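Local coordinates for protein putative polyketide synthase (Brevibacillus brevis, PDB 5HU7) that probably catalyses the dehydration of beta-hydroxyacyl intermediates during trans-AT polyketide assembly, as the dehydratase domain of a modular synthase, at residues 10-15 with 26-31; 57-62 with 111-116; 143-148 with 188-193; 177-182 with 217-222. One frame throughout, in Å; residues are numbered along the deposited sequence.

In the fold
From the N terminus, contact 1 closes a loop of only ten residues, bringing 10-15 back to strand 26-32. Contact 2 follows in series and spans 48 residues, setting helix 52-65 against strand 108-115; the two contacts touch, with centres about 9 Å apart. Contacts 3 and 4 come later and cross, their segments alternating along the chain. Contact 3 lays the start of helix 145-150 on strand 188-193, and contact 4 joins neighbouring strand 179-185 to helix 212-227; their centres are about 13 Å apart. The two pairs lie on opposite sides of the chain's centre, contacts 1 and 3 being about 36 Å apart between centres, consistent with the two halves of a double hotdog.

Contact 1 (10-15 with 26-31); sequences DILHPL and LRYSSS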
loop_
_atom_site.group_PDB
_atom_site.type_symbol
_atom_site.label_atom_id
_atom_site.label_comp_id
_atom_site.label_asym_id
_atom_site.label_seq_id
_atom_site.Cartn_x
_atom_site.Cartn_y
_atom_site.Cartn_z
ATOM N N ASP A 10 2.221 3.604 -10.591
ATOM C CA ASP A 10 1.983 3.480 -9.155
ATOM C C ASP A 10 1.928 1.983 -8.756
ATOM O O ASP A 10 0.869 1.454 -8.428
ATOM C CB ASP A 10 0.694 4.230 -8.789
ATOM C CG ASP A 10 0.597 4.619 -7.330
ATOM O OD1 ASP A 10 0.502 3.707 -6.475
ATOM O OD2 ASP A 10 0.569 5.840 -7.045
ATOM N N ILE A 11 3.091 1.315 -8.793
ATOM C CA ILE A 11 3.268 -0.123 -8.491
ATOM C C ILE A 11 4.512 -0.304 -7.603
ATOM O O ILE A 11 5.571 0.228 -7.927
ATOM C CB ILE A 11 3.316 -0.899 -9.851
ATOM C CG1 ILE A 11 2.022 -0.608 -10.653
ATOM C CG2 ILE A 11 3.560 -2.405 -9.701
ATOM C CD1 ILE A 11 0.703 -0.999 -9.948
ATOM N N LEU A 12 4.395 -1.053 -6.489
ATOM C CA LEU A 12 5.527 -1.230 -5.570
ATOM C C LEU A 12 6.631 -2.095 -6.171
ATOM O O LEU A 12 7.815 -1.835 -5.962
ATOM C CB LEU A 12 5.081 -1.863 -4.234
ATOM C CG LEU A 12 3.970 -1.161 -3.447
ATOM C CD1 LEU A 12 3.443 -2.052 -2.344
ATOM C CD2 LEU A 12 4.451 0.149 -2.880
ATOM N N HIS A 13 6.242 -3.149 -6.883
ATOM C CA HIS A 13 7.161 -4.119 -7.443
ATOM C C HIS A 13 6.433 -4.844 -8.595
ATOM O O HIS A 13 5.201 -4.922 -8.552
ATOM C CB HIS A 13 7.525 -5.078 -6.288
ATOM C CG HIS A 13 8.357 -6.265 -6.644
ATOM N ND1 HIS A 13 7.789 -7.402 -7.208
ATOM C CD2 HIS A 13 9.677 -6.475 -6.473
ATOM C CE1 HIS A 13 8.788 -8.247 -7.385
ATOM N NE2 HIS A 13 9.949 -7.727 -6.972
ATOM N N PRO A 14 7.126 -5.414 -9.613
ATOM C CA PRO A 14 6.399 -6.113 -10.694
ATOM C C PRO A 14 5.365 -7.151 -10.229
ATOM O O PRO A 14 4.333 -7.322 -10.864
ATOM C CB PRO A 14 7.537 -6.769 -11.491
ATOM C CG PRO A 14 8.677 -5.858 -11.293
ATOM C CD PRO A 14 8.584 -5.434 -9.865
ATOM N N LEU A 15 5.611 -7.799 -9.095
ATOM C CA LEU A 15 4.712 -8.804 -8.564
ATOM C C LEU A 15 3.883 -8.330 -7.386
ATOM O O LEU A 15 3.026 -9.089 -6.976
ATOM C CB LEU A 15 5.514 -10.058 -8.204
ATOM C CG LEU A 15 6.263 -10.726 -9.357
ATOM C CD1 LEU A 15 6.876 -12.019 -8.915
ATOM C CD2 LEU A 15 5.340 -10.997 -10.518
ATOM N N LEU A 26 -2.320 -7.626 7.347
ATOM C CA LEU A 26 -1.208 -6.925 6.669
ATOM C C LEU A 26 -1.039 -7.685 5.347
ATOM O O LEU A 26 -0.693 -8.871 5.381
ATOM C CB LEU A 26 0.122 -7.003 7.472
ATOM C CG LEU A 26 1.419 -6.512 6.794
ATOM C CD1 LEU A 26 1.415 -5.044 6.541
ATOM C CD2 LEU A 26 2.615 -6.775 7.665
ATOM N N ARG A 27 -1.338 -7.040 4.193
ATOM C CA ARG A 27 -1.249 -7.746 2.916
ATOM C C ARG A 27 -1.028 -6.879 1.705
ATOM O O ARG A 27 -1.212 -5.680 1.728
ATOM C CB ARG A 27 -2.484 -8.629 2.679
ATOM C CG ARG A 27 -3.743 -7.862 2.365
ATOM C CD ARG A 27 -4.869 -8.770 1.919
ATOM N NE ARG A 27 -6.054 -8.011 1.517
ATOM C CZ ARG A 27 -7.231 -8.555 1.195
ATOM N NH1 ARG A 27 -7.400 -9.879 1.227
ATOM N NH2 ARG A 27 -8.251 -7.777 0.840
ATOM N N TYR A 28 -0.620 -7.532 0.625
ATOM C CA TYR A 28 -0.370 -6.902 -0.658
ATOM C C TYR A 28 -1.213 -7.624 -1.706
ATOM O O TYR A 28 -1.516 -8.804 -1.543
ATOM C CB TYR A 28 1.132 -6.941 -0.976
ATOM C CG TYR A 28 1.978 -6.359 0.134
ATOM C CD1 TYR A 28 2.346 -7.126 1.230
ATOM C CD2 TYR A 28 2.289 -5.001 0.158
ATOM C CE1 TYR A 28 3.016 -6.565 2.320
ATOM C CE2 TYR A 28 3.018 -4.446 1.211
ATOM C CZ TYR A 28 3.401 -5.240 2.281
ATOM O OH TYR A 28 4.066 -4.722 3.365
ATOM N N SER A 29 -1.688 -6.895 -2.708
ATOM C CA SER A 29 -2.535 -7.477 -3.762
ATOM C C SER A 29 -2.040 -7.089 -5.112
ATOM O O SER A 29 -1.572 -5.963 -5.305
ATOM C CB SER A 29 -3.993 -7.046 -3.599
ATOM O OG SER A 29 -4.426 -7.274 -2.262
ATOM N N SER A 30 -2.117 -8.050 -6.051
ATOM C CA SER A 30 -1.724 -7.887 -7.452
ATOM C C SER A 30 -2.782 -8.516 -8.329
ATOM O O SER A 30 -3.392 -9.506 -7.938
ATOM C CB SER A 30 -0.391 -8.572 -7.698
ATOM O OG SER A 30 0.582 -8.035 -6.826
ATOM N N SER A 31 -3.001 -7.953 -9.514
ATOM C CA SER A 31 -3.949 -8.492 -10.498
ATOM C C SER A 31 -3.147 -8.862 -11.726
ATOM O O SER A 31 -2.450 -8.009 -12.256
ATOM C CB SER A 31 -5.055 -7.485 -10.808
ATOM O OG SER A 31 -5.857 -7.241 -9.666
#
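This is a buried contact in which loop 10-15, before strand 18-19, is held by one hydroxyl bond and one methyl-to-ring contact on strand 26-32. The bond runs from S30 OG to L15 O at 2.7 Å. It bends at the carbonyl (C=O...OG 115°), the hydroxyl standing above the carbonyl plane, 47° out of it. S30 places the group there by keeping OG beside its backbone N (chi1 -57°), and the same oxygen is hydrogen-bonded to H17 N, so one hydroxyl joins two points of the loop. Substituting an alanine for S30 would probably leave both L15 O and H17 N without this mate and free the loop to shift. Two residues earlier on the strand, L12 CD1 meets Y28 CD2 at 4.0 Å, the two side chains crossing at about a right angle. Within the loop, L15 N donates to H13 ND1 at 2.9 Å; this bond and that of NE2 with E57 OE2 limit the turning of the imidazole. Y28 also packs on A62 of helix 52-65 and S21 of the second subunit. The arrangement is consistent with the N-terminal hotdog half, where this loop closes over the strand beside the central helix.

Contact 2 (57-62 with 111-116); sequences EMARAA and YKIYSE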
loop_
_atom_site.group_PDB
_atom_site.type_symbol
_atom_site.label_atom_id
_atom_site.label_comp_id
_atom_site.label_asym_id
_atom_site.label_seq_id
_atom_site.Cartn_x
_atom_site.Cartn_y
_atom_site.Cartn_z
ATOM N N GLU A 57 9.971 -14.785 -5.341
ATOM C CA GLU A 57 10.186 -13.356 -5.616
ATOM C C GLU A 57 9.048 -12.480 -5.029
ATOM O O GLU A 57 9.336 -11.464 -4.408
ATOM C CB GLU A 57 10.318 -13.143 -7.131
ATOM C CG GLU A 57 10.665 -11.746 -7.576
ATOM C CD GLU A 57 11.867 -11.121 -6.910
ATOM O OE1 GLU A 57 12.849 -11.850 -6.677
ATOM O OE2 GLU A 57 11.825 -9.912 -6.585
ATOM N N MET A 58 7.781 -12.909 -5.191
ATOM C CA MET A 58 6.608 -12.211 -4.641
ATOM C C MET A 58 6.649 -12.196 -3.104
ATOM O O MET A 58 6.469 -11.157 -2.494
ATOM C CB MET A 58 5.298 -12.851 -5.129
ATOM C CG MET A 58 4.103 -11.955 -4.957
ATOM S SD MET A 58 2.481 -12.725 -5.227
ATOM C CE MET A 58 2.578 -13.131 -6.798
ATOM N N ALA A 59 6.901 -13.348 -2.490
ATOM C CA ALA A 59 7.008 -13.492 -1.036
ATOM C C ALA A 59 8.138 -12.645 -0.456
ATOM O O ALA A 59 7.964 -12.018 0.591
ATOM C CB ALA A 59 7.251 -14.942 -0.699
ATOM N N ARG A 60 9.278 -12.609 -1.145
ATOM C CA ARG A 60 10.439 -11.827 -0.731
ATOM C C ARG A 60 10.146 -10.341 -0.809
ATOM O O ARG A 60 10.546 -9.592 0.068
ATOM C CB ARG A 60 11.612 -12.169 -1.660
ATOM C CG ARG A 60 12.920 -11.503 -1.290
ATOM C CD ARG A 60 13.782 -11.376 -2.501
ATOM N NE ARG A 60 13.209 -10.460 -3.505
ATOM C CZ ARG A 60 13.284 -9.130 -3.481
ATOM N NH1 ARG A 60 13.910 -8.509 -2.483
ATOM N NH2 ARG A 60 12.740 -8.409 -4.456
ATOM N N ALA A 61 9.519 -9.911 -1.897
ATOM C CA ALA A 61 9.150 -8.517 -2.096
ATOM C C ALA A 61 8.188 -8.034 -0.977
ATOM O O ALA A 61 8.420 -6.983 -0.417
ATOM C CB ALA A 61 8.514 -8.350 -3.464
ATOM N N ALA A 62 7.193 -8.859 -0.581
ATOM C CA ALA A 62 6.230 -8.546 0.499
ATOM C C ALA A 62 6.904 -8.375 1.830
ATOM O O ALA A 62 6.617 -7.427 2.549
ATOM C CB ALA A 62 5.176 -9.636 0.594
ATOM N N TYR A 111 4.306 -16.248 5.775
ATOM C CA TYR A 111 3.627 -15.636 4.635
ATOM C C TYR A 111 2.723 -16.626 3.958
ATOM O O TYR A 111 2.935 -17.832 4.048
ATOM C CB TYR A 111 4.596 -15.001 3.631
ATOM C CG TYR A 111 5.306 -15.979 2.730
ATOM C CD1 TYR A 111 4.714 -16.434 1.567
ATOM C CD2 TYR A 111 6.571 -16.453 3.045
ATOM C CE1 TYR A 111 5.306 -17.430 0.798
ATOM C CE2 TYR A 111 7.194 -17.432 2.266
ATOM C CZ TYR A 111 6.576 -17.891 1.124
ATOM O OH TYR A 111 7.214 -18.837 0.370
ATOM N N LYS A 112 1.710 -16.112 3.261
ATOM C CA LYS A 112 0.808 -16.922 2.452
ATOM C C LYS A 112 0.484 -16.190 1.200
ATOM O O LYS A 112 0.078 -15.041 1.263
ATOM C CB LYS A 112 -0.513 -17.213 3.145
ATOM C CG LYS A 112 -0.417 -18.079 4.359
ATOM C CD LYS A 112 -1.752 -18.792 4.637
ATOM C CE LYS A 112 -2.390 -18.419 5.939
ATOM N NZ LYS A 112 -1.791 -19.135 7.068
ATOM N N ILE A 113 0.522 -16.886 0.078
ATOM C CA ILE A 113 0.137 -16.348 -1.214
ATOM C C ILE A 113 -1.188 -17.022 -1.466
ATOM O O ILE A 113 -1.273 -18.239 -1.402
ATOM C CB ILE A 113 1.175 -16.596 -2.319
ATOM C CG1 ILE A 113 2.461 -15.811 -2.021
ATOM C CG2 ILE A 113 0.620 -16.203 -3.689
ATOM C CD1 ILE A 113 3.745 -16.204 -2.880
ATOM N N TYR A 114 -2.227 -16.254 -1.706
ATOM C CA TYR A 114 -3.553 -16.833 -1.860
ATOM C C TYR A 114 -4.427 -16.000 -2.771
ATOM O O TYR A 114 -4.135 -14.838 -3.006
ATOM C CB TYR A 114 -4.201 -16.993 -0.453
ATOM C CG TYR A 114 -4.534 -15.691 0.231
ATOM C CD1 TYR A 114 -3.635 -15.077 1.085
ATOM C CD2 TYR A 114 -5.785 -15.108 0.074
ATOM C CE1 TYR A 114 -3.946 -13.873 1.721
ATOM C CE2 TYR A 114 -6.117 -13.920 0.725
ATOM C CZ TYR A 114 -5.198 -13.302 1.545
ATOM O OH TYR A 114 -5.542 -12.117 2.152
ATOM N N SER A 115 -5.501 -16.591 -3.254
ATOM C CA SER A 115 -6.451 -15.921 -4.148
ATOM C C SER A 115 -7.866 -16.420 -3.931
ATOM O O SER A 115 -8.077 -17.384 -3.204
ATOM C CB SER A 115 -6.051 -16.123 -5.607
ATOM O OG SER A 115 -6.321 -17.430 -6.065
ATOM N N GLU A 116 -8.838 -15.728 -4.553
ATOM C CA GLU A 116 -10.267 -16.072 -4.545
ATOM C C GLU A 116 -10.866 -16.027 -3.144
ATOM O O GLU A 116 -11.969 -15.525 -2.966
ATOM C CB GLU A 116 -10.485 -17.444 -5.205
ATOM C CG GLU A 116 -11.927 -17.718 -5.586
ATOM C CD GLU A 116 -12.149 -18.975 -6.406
ATOM O OE1 GLU A 116 -11.406 -19.158 -7.393
ATOM O OE2 GLU A 116 -13.094 -19.743 -6.113
#
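E57 OE2, on helix 52-65, is gripped by R60 of the same helix and by H13 NE2 of the N-terminal loop, while the next residues, M58 and A59, pack against I113 and Y111 of strand 108-115. R60 NH2 donates to it at 2.8 Å with an N-H...O angle of 165°, approaching on the syn side, tilted from the carboxylate plane, while the oxygen lies in the guanidinium plane; the bonds from R60 NE are weak. E57 OE1 is taken by V207 N and F208 N, so this buried carboxylate has partners at both oxygens.

A59 CB sits over one face of the Y111 ring, 3.5 Å from its centroid and 15° off the normal, a CH-pi contact in which CE1 and CZ are its nearest ring atoms. Y111 turns its ring under the helix because CG lies between the backbone N and the carbonyl carbon (chi1 77°). M79 and V82 of strand 76-84 pack on the same side chain. Next along, I113 CD1 reaches A59 CB at 4.3 Å, and its CG2 branch meets M58 SD at 4.2 Å. The axes of the two short segments approach to 9.4 Å, consistent with the small alanine at the interface. A serine in place of Y111 removes the ring face under A59 and would probably leave a gap between helix and strand. The charges of E57 and R60 are paired with each other, H13 adding a hydrogen bond, whereas the side-chain contacts with the strand are apolar and no hydrogen bond crosses.

Contact 3 (143-148 with 188-193); sequences LDLPAL and HVLVKL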
loop_
_atom_site.group_PDB
_atom_site.type_symbol
_atom_site.label_atom_id
_atom_site.label_comp_id
_atom_site.label_asym_id
_atom_site.label_seq_id
_atom_site.Cartn_x
_atom_site.Cartn_y
_atom_site.Cartn_z
ATOM N N LEU A 143 32.260 -20.021 -4.474
ATOM C CA LEU A 143 32.575 -21.193 -5.289
ATOM C C LEU A 143 33.903 -20.939 -5.928
ATOM O O LEU A 143 34.192 -19.808 -6.301
ATOM C CB LEU A 143 31.524 -21.379 -6.393
ATOM C CG LEU A 143 30.100 -21.672 -5.937
ATOM C CD1 LEU A 143 29.211 -21.943 -7.123
ATOM C CD2 LEU A 143 30.050 -22.878 -4.986
ATOM N N ASP A 144 34.720 -21.980 -6.032
ATOM C CA ASP A 144 36.002 -21.923 -6.716
ATOM C C ASP A 144 35.636 -22.392 -8.141
ATOM O O ASP A 144 35.570 -23.592 -8.404
ATOM C CB ASP A 144 37.013 -22.846 -6.013
ATOM C CG ASP A 144 38.441 -22.799 -6.553
ATOM O OD1 ASP A 144 38.701 -22.013 -7.490
ATOM O OD2 ASP A 144 39.304 -23.517 -6.005
ATOM N N LEU A 145 35.289 -21.443 -9.017
ATOM C CA LEU A 145 34.819 -21.759 -10.381
ATOM C C LEU A 145 35.863 -22.475 -11.223
ATOM O O LEU A 145 35.552 -23.548 -11.736
ATOM C CB LEU A 145 34.261 -20.518 -11.114
ATOM C CG LEU A 145 33.045 -19.863 -10.468
ATOM C CD1 LEU A 145 32.726 -18.548 -11.153
ATOM C CD2 LEU A 145 31.860 -20.788 -10.476
ATOM N N PRO A 146 37.119 -21.988 -11.308
ATOM C CA PRO A 146 38.149 -22.723 -12.080
ATOM C C PRO A 146 38.342 -24.179 -11.647
ATOM O O PRO A 146 38.436 -25.063 -12.496
ATOM C CB PRO A 146 39.419 -21.910 -11.831
ATOM C CG PRO A 146 38.964 -20.567 -11.512
ATOM C CD PRO A 146 37.676 -20.740 -10.742
ATOM N N ALA A 147 38.364 -24.439 -10.344
ATOM C CA ALA A 147 38.482 -25.805 -9.829
ATOM C C ALA A 147 37.276 -26.660 -10.236
ATOM O O ALA A 147 37.465 -27.795 -10.665
ATOM C CB ALA A 147 38.604 -25.791 -8.317
ATOM N N LEU A 148 36.044 -26.119 -10.132
ATOM C CA LEU A 148 34.819 -26.860 -10.502
ATOM C C LEU A 148 34.820 -27.196 -11.968
ATOM O O LEU A 148 34.459 -28.306 -12.349
ATOM C CB LEU A 148 33.545 -26.074 -10.127
ATOM C CG LEU A 148 33.264 -25.979 -8.622
ATOM C CD1 LEU A 148 32.241 -24.873 -8.326
ATOM C CD2 LEU A 148 32.738 -27.305 -8.056
ATOM N N HIS A 188 27.496 -33.228 -9.961
ATOM C CA HIS A 188 27.106 -31.826 -10.168
ATOM C C HIS A 188 27.105 -31.366 -11.617
ATOM O O HIS A 188 27.768 -31.943 -12.467
ATOM C CB HIS A 188 27.976 -30.849 -9.323
ATOM C CG HIS A 188 29.368 -30.584 -9.826
ATOM N ND1 HIS A 188 29.608 -29.791 -10.953
ATOM C CD2 HIS A 188 30.558 -30.920 -9.286
ATOM C CE1 HIS A 188 30.924 -29.750 -11.103
ATOM N NE2 HIS A 188 31.540 -30.393 -10.113
ATOM N N VAL A 189 26.372 -30.274 -11.862
ATOM C CA VAL A 189 26.361 -29.575 -13.130
ATOM C C VAL A 189 26.598 -28.117 -12.806
ATOM O O VAL A 189 26.026 -27.615 -11.845
ATOM C CB VAL A 189 25.102 -29.801 -14.012
ATOM C CG1 VAL A 189 25.002 -31.249 -14.431
ATOM C CG2 VAL A 189 23.825 -29.374 -13.313
ATOM N N LEU A 190 27.533 -27.471 -13.517
ATOM C CA LEU A 190 27.811 -26.045 -13.338
ATOM C C LEU A 190 27.352 -25.406 -14.630
ATOM O O LEU A 190 27.920 -25.673 -15.691
ATOM C CB LEU A 190 29.288 -25.750 -13.045
ATOM C CG LEU A 190 29.652 -24.273 -12.984
ATOM C CD1 LEU A 190 29.138 -23.642 -11.697
ATOM C CD2 LEU A 190 31.176 -24.078 -13.149
ATOM N N VAL A 191 26.285 -24.620 -14.552
ATOM C CA VAL A 191 25.696 -24.011 -15.727
ATOM C C VAL A 191 26.195 -22.599 -15.861
ATOM O O VAL A 191 26.036 -21.821 -14.924
ATOM C CB VAL A 191 24.143 -23.993 -15.607
ATOM C CG1 VAL A 191 23.508 -23.420 -16.860
ATOM C CG2 VAL A 191 23.598 -25.380 -15.336
ATOM N N LYS A 192 26.720 -22.247 -17.027
ATOM C CA LYS A 192 27.101 -20.863 -17.307
ATOM C C LYS A 192 25.863 -20.219 -17.932
ATOM O O LYS A 192 25.357 -20.696 -18.952
ATOM C CB LYS A 192 28.285 -20.780 -18.257
ATOM C CG LYS A 192 28.754 -19.347 -18.475
ATOM C CD LYS A 192 30.119 -19.301 -19.120
ATOM C CE LYS A 192 30.515 -17.906 -19.512
ATOM N NZ LYS A 192 29.711 -17.383 -20.651
ATOM N N LEU A 193 25.368 -19.168 -17.302
ATOM C CA LEU A 193 24.137 -18.509 -17.714
ATOM C C LEU A 193 24.365 -17.243 -18.491
ATOM O O LEU A 193 25.271 -16.478 -18.196
ATOM C CB LEU A 193 23.295 -18.164 -16.474
ATOM C CG LEU A 193 22.841 -19.343 -15.650
ATOM C CD1 LEU A 193 22.356 -18.879 -14.324
ATOM C CD2 LEU A 193 21.783 -20.162 -16.375
#
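L148 CB lies 4.3 Å from L190 CD2, the first touch of a side chain that reaches from helix 145-150 to strand 188-193. Beyond CB the chain turns with CG beside the backbone N (chi1 -71°), and at its tip CD2 comes to 3.9 Å from H188 NE2. The methyl meets the imidazole obliquely. L190 spends its other methyl on a different residue: CD1 meets L145 CD2 at 4.1 Å, the two leucines crossing at about a right angle. L190 can serve both because its CG is anti to the backbone N (chi1 174°), which carries the fork out toward the helix between L145 and L148. The helix itself starts after D144 at the N-cap position, with L148 N bonded to D144 O at 3.1 Å; that first turn puts L145 and L148 on the same flank. L260 of the adjacent strand also packs on H188. H188 NE2 is buried here without a partner in the model, a setting that would probably disfavour a protonated imidazole. With L190 touching both L145 and L148, and no hydrogen bond crossing, the cohesion is essentially apolar.

Contact 4 (177-182 with 217-222); sequences QGIDQV and LPSTRY
The arrangement is consistent with the central helix of the C-terminal hotdog, 212-227, lying against strand 179-185, and it joins at two points, one on each side of the corner the chain turns at D180. Before the corner, I179 CD1 reaches between two helix residues, 3.7 Å from S219 OG and 4.2 Å from P218 CG. I179 keeps CG1 beside its backbone N (chi1 -58°) with CD1 fully extended beyond it, which carries the methyl to the helix surface. S219 OG is not left to the hydrocarbon: it hydrogen-bonds to S215 O one turn back, so its polarity is spent within the helix. Past the corner, V182 CG1 meets the Y222 ring obliquely, 3.8 Å from CE2, and the two side chains slide past each other in opposite directions.

The helix is kinked at P218, whose N lacks the bond to the preceding turn. Just there L217 O accepts from R221 N at 3.0 Å and from T220 OG1 at 3.0 Å, the hydroxyl lying in the carbonyl plane on a lone pair. On the strand side, D180 and Q181 both face K192 in a classic beta bulge, and D180 OD2 forms a salt bridge with K192 NZ. No hydrogen bond links 177-182 to 217-222, though R184 NE farther along the strand bonds weakly to Y222 OH; apolar packing and a methyl on a bonded hydroxyl make the fit depend on shape.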
loop_
_atom_site.group_PDB
_atom_site.type_symbol
_atom_site.label_atom_id
_atom_site.label_comp_id
_atom_site.label_asym_id
_atom_site.label_seq_id
_atom_site.Cartn_x
_atom_site.Cartn_y
_atom_site.Cartn_z
ATOM N N GLN A 177 17.805 -20.883 -24.199
ATOM C CA GLN A 177 18.327 -19.572 -24.613
ATOM C C GLN A 177 19.182 -18.936 -23.517
ATOM O O GLN A 177 20.090 -18.155 -23.818
ATOM C CB GLN A 177 17.181 -18.616 -25.010
ATOM C CG GLN A 177 16.553 -18.924 -26.385
ATOM C CD GLN A 177 15.238 -18.199 -26.634
ATOM O OE1 GLN A 177 14.695 -17.486 -25.772
ATOM N NE2 GLN A 177 14.688 -18.371 -27.826
ATOM N N GLY A 178 18.901 -19.273 -22.265
ATOM C CA GLY A 178 19.672 -18.756 -21.145
ATOM C C GLY A 178 20.964 -19.492 -20.834
ATOM O O GLY A 178 21.748 -18.996 -20.033
ATOM N N ILE A 179 21.224 -20.657 -21.467
ATOM C CA ILE A 179 22.398 -21.498 -21.186
ATOM C C ILE A 179 23.546 -21.257 -22.142
ATOM O O ILE A 179 23.396 -21.591 -23.310
ATOM C CB ILE A 179 21.970 -23.002 -21.232
ATOM C CG1 ILE A 179 20.848 -23.267 -20.209
ATOM C CG2 ILE A 179 23.176 -23.967 -20.995
ATOM C CD1 ILE A 179 20.395 -24.662 -20.187
ATOM N N ASP A 180 24.717 -20.772 -21.662
ATOM C CA ASP A 180 25.886 -20.642 -22.527
ATOM C C ASP A 180 26.547 -22.023 -22.675
ATOM O O ASP A 180 26.824 -22.477 -23.780
ATOM C CB ASP A 180 26.901 -19.640 -21.952
ATOM C CG ASP A 180 26.492 -18.185 -22.049
ATOM O OD1 ASP A 180 25.980 -17.782 -23.113
ATOM O OD2 ASP A 180 26.767 -17.429 -21.095
ATOM N N GLN A 181 26.832 -22.669 -21.560
ATOM C CA GLN A 181 27.476 -23.976 -21.566
ATOM C C GLN A 181 27.235 -24.685 -20.272
ATOM O O GLN A 181 26.911 -24.052 -19.275
ATOM C CB GLN A 181 28.986 -23.843 -21.853
ATOM C CG GLN A 181 29.691 -22.784 -21.006
ATOM C CD GLN A 181 31.121 -22.569 -21.426
ATOM O OE1 GLN A 181 31.979 -23.432 -21.250
ATOM N NE2 GLN A 181 31.421 -21.409 -21.972
ATOM N N VAL A 182 27.377 -26.007 -20.282
ATOM C CA VAL A 182 27.164 -26.806 -19.083
ATOM C C VAL A 182 28.378 -27.640 -18.825
ATOM O O VAL A 182 28.748 -28.441 -19.661
ATOM C CB VAL A 182 25.897 -27.682 -19.201
ATOM C CG1 VAL A 182 25.743 -28.586 -17.995
ATOM C CG2 VAL A 182 24.674 -26.806 -19.372
ATOM N N LEU A 217 15.614 -25.626 -15.104
ATOM C CA LEU A 217 14.839 -26.852 -15.322
ATOM C C LEU A 217 15.512 -27.831 -16.318
ATOM O O LEU A 217 15.820 -28.940 -15.896
ATOM C CB LEU A 217 13.394 -26.505 -15.726
ATOM C CG LEU A 217 12.466 -27.691 -16.035
ATOM C CD1 LEU A 217 12.477 -28.743 -14.889
ATOM C CD2 LEU A 217 11.059 -27.188 -16.286
ATOM N N PRO A 218 15.868 -27.457 -17.567
ATOM C CA PRO A 218 16.589 -28.421 -18.436
ATOM C C PRO A 218 17.914 -28.911 -17.838
ATOM O O PRO A 218 18.315 -30.055 -18.052
ATOM C CB PRO A 218 16.808 -27.645 -19.752
ATOM C CG PRO A 218 16.523 -26.228 -19.455
ATOM C CD PRO A 218 15.591 -26.192 -18.277
ATOM N N SER A 219 18.567 -28.042 -17.040
ATOM C CA SER A 219 19.828 -28.338 -16.352
ATOM C C SER A 219 19.633 -29.349 -15.215
ATOM O O SER A 219 20.524 -30.171 -14.994
ATOM C CB SER A 219 20.456 -27.054 -15.804
ATOM O OG SER A 219 20.551 -26.030 -16.783
ATOM N N THR A 220 18.512 -29.256 -14.459
ATOM C CA THR A 220 18.231 -30.220 -13.388
ATOM C C THR A 220 17.886 -31.562 -14.010
ATOM O O THR A 220 18.349 -32.600 -13.522
ATOM C CB THR A 220 17.157 -29.755 -12.382
ATOM O OG1 THR A 220 15.861 -29.668 -12.988
ATOM C CG2 THR A 220 17.514 -28.453 -11.682
ATOM N N ARG A 221 17.125 -31.544 -15.114
ATOM C CA ARG A 221 16.770 -32.764 -15.849
ATOM C C ARG A 221 18.019 -33.470 -16.383
ATOM O O ARG A 221 18.073 -34.697 -16.389
ATOM C CB ARG A 221 15.815 -32.449 -17.007
ATOM C CG ARG A 221 14.432 -32.076 -16.540
ATOM C CD ARG A 221 13.650 -31.478 -17.685
ATOM N NE ARG A 221 12.252 -31.226 -17.339
ATOM C CZ ARG A 221 11.380 -30.621 -18.140
ATOM N NH1 ARG A 221 11.752 -30.197 -19.345
ATOM N NH2 ARG A 221 10.127 -30.431 -17.744
ATOM N N TYR A 222 19.027 -32.690 -16.808
ATOM C CA TYR A 222 20.303 -33.227 -17.281
ATOM C C TYR A 222 21.060 -33.914 -16.131
ATOM O O TYR A 222 21.686 -34.950 -16.342
ATOM C CB TYR A 222 21.154 -32.122 -17.951
ATOM C CG TYR A 222 22.529 -32.584 -18.362
ATOM C CD1 TYR A 222 22.706 -33.770 -19.066
ATOM C CD2 TYR A 222 23.660 -31.856 -18.021
ATOM C CE1 TYR A 222 23.978 -34.244 -19.377
ATOM C CE2 TYR A 222 24.939 -32.315 -18.334
ATOM C CZ TYR A 222 25.092 -33.501 -19.034
ATOM O OH TYR A 222 26.330 -33.987 -19.388
#